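Local structure of alcohol oxidase (6F74) at residues G181-K186 with A203-G208; V224-G229 with I302-N307; P306-V311 with W376-R381. The protein binds FAD and probably acts as an oxygen-dependent flavoprotein oxidase of the VAO type. One frame throughout, in Å; residues are numbered along the deposited sequence.

Contact 1. Residues G181-K186 with A203-G208; sequences GVRFQK and AIHIDG
R183 and H205 face each other as a hydrogen-bonded antiparallel pair. R183 N donates a hydrogen bond to H205 O, and H205 N returns a bond of 2.8 Å to R183 O. Their side chains lie side by side on the same face of the sheet, with guanidinium and imidazole planes 86° apart. The R183 chain bends at chi3 (-73°), which turns NE toward strand 203-208. R183 NH2 then forms a salt bridge of 2.8 Å to D207 OD2. That oxygen sits at the edge of the guanidinium, near its plane, and is met on its anti side. A water lies 2.6 Å from H205 ND1 and accepts a weak bond from R183 NE. A203, on the same face, is held by Q185 N to A203 O at 2.7 Å and by the return bond from A203 N. Its CB meets Q185 OE1, which also accepts a bond from T189 N. On the other face V182 CG1 presses on I204 CG2 at 3.4 Å, closer than usual for two methyl groups. This apolar face packs on helix 212-221 in the FAD-binding domain. The salt bridge probably holds the R183 guanidinium in place on the opposite face.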
loop_
_atom_site.group_PDB
_atom_site.type_symbol
_atom_site.label_atom_id
_atom_site.label_comp_id
_atom_site.label_asym_id
_atom_site.label_seq_id
_atom_site.Cartn_x
_atom_site.Cartn_y
_atom_site.Cartn_z
ATOM N N GLY A 181 -8.779 19.123 -10.014
ATOM C CA GLY A 181 -8.015 20.134 -9.290
ATOM C C GLY A 181 -7.574 19.688 -7.911
ATOM O O GLY A 181 -8.250 18.894 -7.243
ATOM N N VAL A 182 -6.408 20.188 -7.507
ATOM C CA VAL A 182 -5.951 20.058 -6.131
ATOM C C VAL A 182 -5.801 21.480 -5.608
ATOM O O VAL A 182 -4.970 22.233 -6.117
ATOM C CB VAL A 182 -4.613 19.315 -6.046
ATOM C CG1 VAL A 182 -4.126 19.259 -4.618
ATOM C CG2 VAL A 182 -4.773 17.900 -6.607
ATOM N N ARG A 183 -6.602 21.838 -4.611
ATOM C CA ARG A 183 -6.660 23.220 -4.152
ATOM C C ARG A 183 -6.414 23.315 -2.668
ATOM O O ARG A 183 -6.977 22.557 -1.886
ATOM C CB ARG A 183 -8.018 23.842 -4.468
ATOM C CG ARG A 183 -8.307 23.986 -5.944
ATOM C CD ARG A 183 -9.692 24.575 -6.186
ATOM N NE ARG A 183 -10.758 23.608 -5.911
ATOM C CZ ARG A 183 -11.103 22.580 -6.705
ATOM N NH1 ARG A 183 -10.483 22.336 -7.864
ATOM N NH2 ARG A 183 -12.111 21.793 -6.345
ATOM N N PHE A 184 -5.587 24.285 -2.298
ATOM C CA PHE A 184 -5.241 24.543 -0.920
ATOM C C PHE A 184 -6.317 25.404 -0.285
ATOM O O PHE A 184 -6.801 26.338 -0.895
ATOM C CB PHE A 184 -3.875 25.248 -0.881
ATOM C CG PHE A 184 -3.466 25.714 0.485
ATOM C CD1 PHE A 184 -2.955 24.816 1.412
ATOM C CD2 PHE A 184 -3.594 27.059 0.846
ATOM C CE1 PHE A 184 -2.581 25.234 2.677
ATOM C CE2 PHE A 184 -3.216 27.493 2.115
ATOM C CZ PHE A 184 -2.702 26.577 3.039
ATOM N N GLN A 185 -6.658 25.094 0.958
ATOM C CA GLN A 185 -7.578 25.910 1.766
ATOM C C GLN A 185 -6.833 26.411 2.994
ATOM O O GLN A 185 -6.448 25.608 3.832
ATOM C CB GLN A 185 -8.760 25.048 2.240
ATOM C CG GLN A 185 -9.615 24.444 1.132
ATOM C CD GLN A 185 -10.831 23.704 1.650
ATOM O OE1 GLN A 185 -10.794 23.047 2.717
ATOM N NE2 GLN A 185 -11.940 23.831 0.927
ATOM N N LYS A 186 -6.650 27.717 3.139
ATOM C CA LYS A 186 -5.965 28.244 4.336
ATOM C C LYS A 186 -6.666 27.781 5.616
ATOM O O LYS A 186 -6.025 27.472 6.625
ATOM C CB LYS A 186 -5.857 29.774 4.303
ATOM C CG LYS A 186 -5.077 30.347 5.483
ATOM C CD LYS A 186 -4.958 31.877 5.439
ATOM C CE LYS A 186 -5.960 32.551 6.375
ATOM N NZ LYS A 186 -6.046 34.054 6.339
ATOM N N ALA A 203 -6.247 22.955 4.888
ATOM C CA ALA A 203 -6.574 21.713 4.201
ATOM C C ALA A 203 -6.220 21.733 2.721
ATOM O O ALA A 203 -5.937 22.802 2.160
ATOM C CB ALA A 203 -8.025 21.374 4.398
ATOM N N ILE A 204 -6.205 20.533 2.116
ATOM C CA ILE A 204 -6.165 20.403 0.670
ATOM C C ILE A 204 -7.401 19.643 0.188
ATOM O O ILE A 204 -7.708 18.552 0.693
ATOM C CB ILE A 204 -4.839 19.796 0.156
ATOM C CG1 ILE A 204 -3.693 20.774 0.442
ATOM C CG2 ILE A 204 -4.927 19.534 -1.339
ATOM C CD1 ILE A 204 -2.308 20.405 -0.090
ATOM N N HIS A 205 -8.120 20.247 -0.770
ATOM C CA HIS A 205 -9.202 19.577 -1.478
ATOM C C HIS A 205 -8.584 18.782 -2.609
ATOM O O HIS A 205 -8.137 19.339 -3.613
ATOM C CB HIS A 205 -10.229 20.590 -2.003
ATOM C CG HIS A 205 -11.466 19.948 -2.574
ATOM N ND1 HIS A 205 -12.467 20.653 -3.203
ATOM C CD2 HIS A 205 -11.793 18.642 -2.696
ATOM C CE1 HIS A 205 -13.391 19.815 -3.628
ATOM N NE2 HIS A 205 -13.005 18.587 -3.338
ATOM N N ILE A 206 -8.510 17.468 -2.427
ATOM C CA ILE A 206 -8.007 16.621 -3.487
ATOM C C ILE A 206 -9.206 16.226 -4.334
ATOM O O ILE A 206 -9.886 15.252 -4.012
ATOM C CB ILE A 206 -7.282 15.387 -2.935
ATOM C CG1 ILE A 206 -6.226 15.811 -1.902
ATOM C CG2 ILE A 206 -6.637 14.604 -4.074
ATOM C CD1 ILE A 206 -5.567 14.648 -1.163
ATOM N N ASP A 207 -9.455 16.981 -5.412
ATOM C CA ASP A 207 -10.665 16.860 -6.215
ATOM C C ASP A 207 -10.397 15.984 -7.424
ATOM O O ASP A 207 -10.462 16.421 -8.562
ATOM C CB ASP A 207 -11.167 18.264 -6.629
ATOM C CG ASP A 207 -12.641 18.287 -7.005
ATOM O OD1 ASP A 207 -13.323 17.214 -7.014
ATOM O OD2 ASP A 207 -13.122 19.410 -7.300
ATOM N N GLY A 208 -10.099 14.714 -7.158
ATOM C CA GLY A 208 -9.806 13.749 -8.208
ATOM C C GLY A 208 -8.946 12.614 -7.683
ATOM O O GLY A 208 -8.454 12.665 -6.558
HETATM O O HOH W 1 -12.435 23.233 -2.941
#

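Contact 2. Residues V224-G229 with I302-N307; sequences VIAVGG and IKVHPN
I225 and H305 are joined by two backbone hydrogen bonds. I225 N to H305 O is the shorter, at 2.7 Å. H305 N returns a bond of 3.0 Å to I225 O, and the donor is tilted 22° from the carbonyl plane. V304 CA adds a CA-H...O contact to the same I225 O. The H305 ring reaches further: NE2 bonds to Q259 OE1, and the ring stacks on F253. N307 also turns its polar end to other partners, since ND2 bonds to N223 OD1 and D414 OD2.

I225 and H305 form an antiparallel pair with both side chains on one face. This puts the short strand 224-225 against the C-terminal end of strand 296-306, in the antiparallel sheet of the FAD-binding part. Residues 224-229 then run on to G229, which touches the bound FAD.

The packing lies around this pair. In I225, chi1 (-61°) sets CG1 beside the backbone N, and the extended chi2 (176°) carries CD1 to 3.5 Å from P306 O and 4.0 Å from N307 CA. An alanine here would probably leave a gap beside P306 O and N307 and weaken the packing on F253. V227 CG2 meets the H305 ring at CD2, 3.9 Å away. Nearby, V224 and V304 cross obliquely, CG2 to CG2 at 3.6 Å. V304 CG1 lies 4.2 Å from A226 CB, which also meets I302 CD1. Helix 212-221 covers this group, with A219 against V224 and A226 and with V215 against I302.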
loop_
_atom_site.group_PDB
_atom_site.type_symbol
_atom_site.label_atom_id
_atom_site.label_comp_id
_atom_site.label_asym_id
_atom_site.label_seq_id
_atom_site.Cartn_x
_atom_site.Cartn_y
_atom_site.Cartn_z
ATOM N N VAL A 224 3.075 23.985 3.494
ATOM C CA VAL A 224 2.468 23.091 4.482
ATOM C C VAL A 224 2.923 21.658 4.245
ATOM O O VAL A 224 3.511 21.326 3.214
ATOM C CB VAL A 224 0.930 23.186 4.514
ATOM C CG1 VAL A 224 0.486 24.605 4.892
ATOM C CG2 VAL A 224 0.336 22.756 3.175
ATOM N N ILE A 225 2.626 20.818 5.221
ATOM C CA ILE A 225 2.987 19.408 5.197
ATOM C C ILE A 225 1.747 18.584 4.908
ATOM O O ILE A 225 0.797 18.596 5.682
ATOM C CB ILE A 225 3.619 18.962 6.525
ATOM C CG1 ILE A 225 4.909 19.757 6.778
ATOM C CG2 ILE A 225 3.936 17.460 6.500
ATOM C CD1 ILE A 225 5.572 19.483 8.102
ATOM N N ALA A 226 1.772 17.889 3.779
ATOM C CA ALA A 226 0.779 16.907 3.419
ATOM C C ALA A 226 1.382 15.565 3.806
ATOM O O ALA A 226 2.513 15.242 3.433
ATOM C CB ALA A 226 0.509 16.940 1.917
ATOM N N VAL A 227 0.608 14.799 4.568
ATOM C CA VAL A 227 1.037 13.532 5.117
ATOM C C VAL A 227 0.656 12.424 4.117
ATOM O O VAL A 227 -0.426 11.850 4.202
ATOM C CB VAL A 227 0.434 13.285 6.521
ATOM C CG1 VAL A 227 1.036 12.036 7.150
ATOM C CG2 VAL A 227 0.708 14.447 7.437
ATOM N N GLY A 228 1.574 12.170 3.178
ATOM C CA GLY A 228 1.411 11.183 2.116
ATOM C C GLY A 228 2.386 10.048 2.332
ATOM O O GLY A 228 3.028 9.960 3.370
ATOM N N GLY A 229 2.524 9.207 1.324
ATOM C CA GLY A 229 3.431 8.079 1.356
ATOM C C GLY A 229 4.870 8.463 1.110
ATOM O O GLY A 229 5.216 9.565 0.641
ATOM N N ILE A 302 -8.127 16.690 2.992
ATOM C CA ILE A 302 -7.164 16.267 4.010
ATOM C C ILE A 302 -6.676 17.443 4.853
ATOM O O ILE A 302 -6.487 18.539 4.338
ATOM C CB ILE A 302 -5.921 15.542 3.420
ATOM C CG1 ILE A 302 -5.246 16.389 2.339
ATOM C CG2 ILE A 302 -6.314 14.168 2.883
ATOM C CD1 ILE A 302 -3.836 15.957 1.986
ATOM N N LYS A 303 -6.443 17.190 6.142
ATOM C CA LYS A 303 -5.685 18.111 6.988
ATOM C C LYS A 303 -4.302 18.281 6.399
ATOM O O LYS A 303 -3.686 17.307 5.923
ATOM C CB LYS A 303 -5.506 17.553 8.396
ATOM C CG LYS A 303 -6.754 17.417 9.201
ATOM C CD LYS A 303 -6.439 16.852 10.586
ATOM C CE LYS A 303 -7.687 16.400 11.335
ATOM N NZ LYS A 303 -7.345 15.128 12.131
ATOM N N VAL A 304 -3.821 19.515 6.402
ATOM C CA VAL A 304 -2.401 19.787 6.152
ATOM C C VAL A 304 -1.877 20.611 7.317
ATOM O O VAL A 304 -2.643 21.260 8.027
ATOM C CB VAL A 304 -2.109 20.414 4.773
ATOM C CG1 VAL A 304 -2.448 19.404 3.701
ATOM C CG2 VAL A 304 -2.851 21.723 4.545
ATOM N N HIS A 305 -0.567 20.537 7.530
ATOM C CA HIS A 305 0.040 20.937 8.787
ATOM C C HIS A 305 1.124 21.987 8.582
ATOM O O HIS A 305 1.806 21.947 7.570
ATOM C CB HIS A 305 0.605 19.684 9.456
ATOM C CG HIS A 305 -0.437 18.659 9.753
ATOM N ND1 HIS A 305 -1.161 18.644 10.925
ATOM C CD2 HIS A 305 -0.905 17.632 9.007
ATOM C CE1 HIS A 305 -2.027 17.650 10.883
ATOM N NE2 HIS A 305 -1.898 17.020 9.729
ATOM N N PRO A 306 1.313 22.897 9.556
ATOM C CA PRO A 306 2.375 23.902 9.433
ATOM C C PRO A 306 3.733 23.271 9.112
ATOM O O PRO A 306 4.058 22.212 9.649
ATOM C CB PRO A 306 2.420 24.548 10.838
ATOM C CG PRO A 306 1.075 24.275 11.443
ATOM C CD PRO A 306 0.673 22.932 10.888
ATOM N N ASN A 307 4.505 23.917 8.240
ATOM C CA ASN A 307 5.881 23.492 7.973
ATOM C C ASN A 307 6.701 23.606 9.264
ATOM O O ASN A 307 6.331 24.320 10.185
ATOM C CB ASN A 307 6.543 24.306 6.839
ATOM C CG ASN A 307 7.565 23.511 6.018
ATOM O OD1 ASN A 307 8.117 22.504 6.487
ATOM N ND2 ASN A 307 7.843 23.990 4.795
#

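Contact 3. Residues P306-V311 with W376-R381; sequences PNVKAV and WTIGKR
A310 and V311 run antiparallel to I378 and G379, with V311 and I378 as a non-hydrogen-bonded pair, CA atoms 4.4 Å apart, and one backbone hydrogen bond from G379 N to A310 O at 2.7 Å.

V311 and I378 point the same way and lie side by side. V311 CG1 is anti to the backbone N (chi1 -179°) and meets I378 CG1 at 4.0 Å. The same methyl, V311 CG1, touches W376 CB at 4.2 Å. I378 CG2 turns to V308, whose side chain crosses that of I378 at about a right angle. V308 CG1 is 3.8 Å from I378 CG2, so I378 is gripped by a valine on each of its two branches. A310 packs differently. A310 CB meets R381 CG at 3.9 Å and sits over one face of the guanidinium, offset toward the rim. G379 lies within a type II turn from T377 to K380, where its positive phi (92°) suits a residue without a side chain.

R381 is the N-cap residue of helix 382-396, so this packing lies at the start of that helix. K380 O accepts a bond from T312 OG1 on strand 311-320. Helix 415-422 meets the V311 and I378 side chains through F418 and Y415. On strand 349-356, A350 and Y352 touch the W376 side chain.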
loop_
_atom_site.group_PDB
_atom_site.type_symbol
_atom_site.label_atom_id
_atom_site.label_comp_id
_atom_site.label_asym_id
_atom_site.label_seq_id
_atom_site.Cartn_x
_atom_site.Cartn_y
_atom_site.Cartn_z
ATOM N N PRO A 306 1.313 22.897 9.556
ATOM C CA PRO A 306 2.375 23.902 9.433
ATOM C C PRO A 306 3.733 23.271 9.112
ATOM O O PRO A 306 4.058 22.212 9.649
ATOM C CB PRO A 306 2.420 24.548 10.838
ATOM C CG PRO A 306 1.075 24.275 11.443
ATOM C CD PRO A 306 0.673 22.932 10.888
ATOM N N ASN A 307 4.505 23.917 8.240
ATOM C CA ASN A 307 5.881 23.492 7.973
ATOM C C ASN A 307 6.701 23.606 9.264
ATOM O O ASN A 307 6.331 24.320 10.185
ATOM C CB ASN A 307 6.543 24.306 6.839
ATOM C CG ASN A 307 7.565 23.511 6.018
ATOM O OD1 ASN A 307 8.117 22.504 6.487
ATOM N ND2 ASN A 307 7.843 23.990 4.795
ATOM N N VAL A 308 7.796 22.843 9.330
ATOM C CA VAL A 308 8.704 22.882 10.481
ATOM C C VAL A 308 9.936 23.682 10.106
ATOM O O VAL A 308 10.206 23.887 8.915
ATOM C CB VAL A 308 9.099 21.481 10.988
ATOM C CG1 VAL A 308 7.881 20.782 11.578
ATOM C CG2 VAL A 308 9.749 20.638 9.892
ATOM N N LYS A 309 10.684 24.121 11.115
ATOM C CA LYS A 309 11.944 24.824 10.868
ATOM C C LYS A 309 13.154 23.907 10.770
ATOM O O LYS A 309 14.205 24.301 10.260
ATOM C CB LYS A 309 12.163 25.962 11.864
ATOM C CG LYS A 309 11.651 27.293 11.282
ATOM C CD LYS A 309 11.595 28.402 12.307
ATOM C CE LYS A 309 10.313 28.243 13.129
ATOM N NZ LYS A 309 10.088 29.360 14.127
ATOM N N ALA A 310 13.012 22.672 11.219
ATOM C CA ALA A 310 14.134 21.740 11.139
ATOM C C ALA A 310 13.637 20.341 11.065
ATOM O O ALA A 310 12.556 20.034 11.551
ATOM C CB ALA A 310 15.062 21.939 12.335
ATOM N N VAL A 311 14.393 19.515 10.350
ATOM C CA VAL A 311 14.272 18.052 10.394
ATOM C C VAL A 311 15.693 17.546 10.348
ATOM O O VAL A 311 16.515 18.052 9.568
ATOM C CB VAL A 311 13.533 17.459 9.183
ATOM C CG1 VAL A 311 13.419 15.933 9.303
ATOM C CG2 VAL A 311 12.136 18.049 9.051
ATOM N N TRP A 376 14.430 9.740 11.336
ATOM C CA TRP A 376 14.407 11.198 11.443
ATOM C C TRP A 376 13.586 11.696 12.601
ATOM O O TRP A 376 12.678 11.008 13.080
ATOM C CB TRP A 376 13.884 11.811 10.155
ATOM C CG TRP A 376 12.726 11.050 9.515
ATOM C CD1 TRP A 376 11.419 11.059 9.898
ATOM C CD2 TRP A 376 12.801 10.210 8.370
ATOM N NE1 TRP A 376 10.673 10.254 9.075
ATOM C CE2 TRP A 376 11.494 9.731 8.116
ATOM C CE3 TRP A 376 13.847 9.806 7.531
ATOM C CZ2 TRP A 376 11.211 8.862 7.061
ATOM C CZ3 TRP A 376 13.569 8.961 6.489
ATOM C CH2 TRP A 376 12.251 8.494 6.253
ATOM N N THR A 377 13.946 12.894 13.048
ATOM C CA THR A 377 13.194 13.643 14.024
ATOM C C THR A 377 12.703 14.937 13.370
ATOM O O THR A 377 13.450 15.935 13.301
ATOM C CB THR A 377 14.073 14.031 15.236
ATOM O OG1 THR A 377 15.284 14.659 14.780
ATOM C CG2 THR A 377 14.413 12.802 16.060
ATOM N N ILE A 378 11.459 14.917 12.920
ATOM C CA ILE A 378 10.823 16.123 12.382
ATOM C C ILE A 378 10.663 17.164 13.467
ATOM O O ILE A 378 10.126 16.855 14.525
ATOM C CB ILE A 378 9.435 15.799 11.759
ATOM C CG1 ILE A 378 9.689 15.063 10.430
ATOM C CG2 ILE A 378 8.641 17.063 11.458
ATOM C CD1 ILE A 378 8.487 14.283 9.895
ATOM N N GLY A 379 11.126 18.380 13.214
ATOM C CA GLY A 379 11.009 19.464 14.179
ATOM C C GLY A 379 12.184 19.647 15.126
ATOM O O GLY A 379 12.139 20.532 15.967
ATOM N N LYS A 380 13.249 18.841 14.979
ATOM C CA LYS A 380 14.397 18.874 15.895
ATOM C C LYS A 380 15.713 19.037 15.149
ATOM O O LYS A 380 15.919 18.407 14.113
ATOM C CB LYS A 380 14.443 17.602 16.719
ATOM C CG LYS A 380 13.260 17.411 17.673
ATOM C CD LYS A 380 13.393 16.079 18.427
ATOM C CE LYS A 380 12.715 16.037 19.778
ATOM N NZ LYS A 380 11.239 15.915 19.678
ATOM N N ARG A 381 16.596 19.875 15.686
ATOM C CA ARG A 381 17.932 20.093 15.114
ATOM C C ARG A 381 18.813 18.916 15.553
ATOM O O ARG A 381 18.379 18.083 16.335
ATOM C CB ARG A 381 18.507 21.442 15.578
ATOM C CG ARG A 381 17.705 22.621 15.055
ATOM C CD ARG A 381 18.356 23.984 15.253
ATOM N NE ARG A 381 18.211 24.835 14.061
ATOM C CZ ARG A 381 17.065 25.412 13.643
ATOM N NH1 ARG A 381 15.913 25.284 14.322
ATOM N NH2 ARG A 381 17.062 26.130 12.516
#

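The three contacts follow one another along the chain. Contact 1 closes before contact 2 opens, and contact 3 begins where contact 2 ends, sharing P306 and N307. Contacts 1 and 2 lie in the same antiparallel sheet, their centres 12 Å apart. Strands 203-208 and 296-306 are neighbours there, and I204 O probably accepts a hydrogen bond from I302 N. Helix 212-221 packs on both. Contact 3 is centred 13 Å from contact 2 and 24 Å from contact 1. It lies where strand 311-320 begins beside the end of strand 370-378, in the seven-stranded sheet. The run 302-311 thus probably links the FAD-binding part to the sheet that in VAO-type oxidases belongs to the substrate-binding domain.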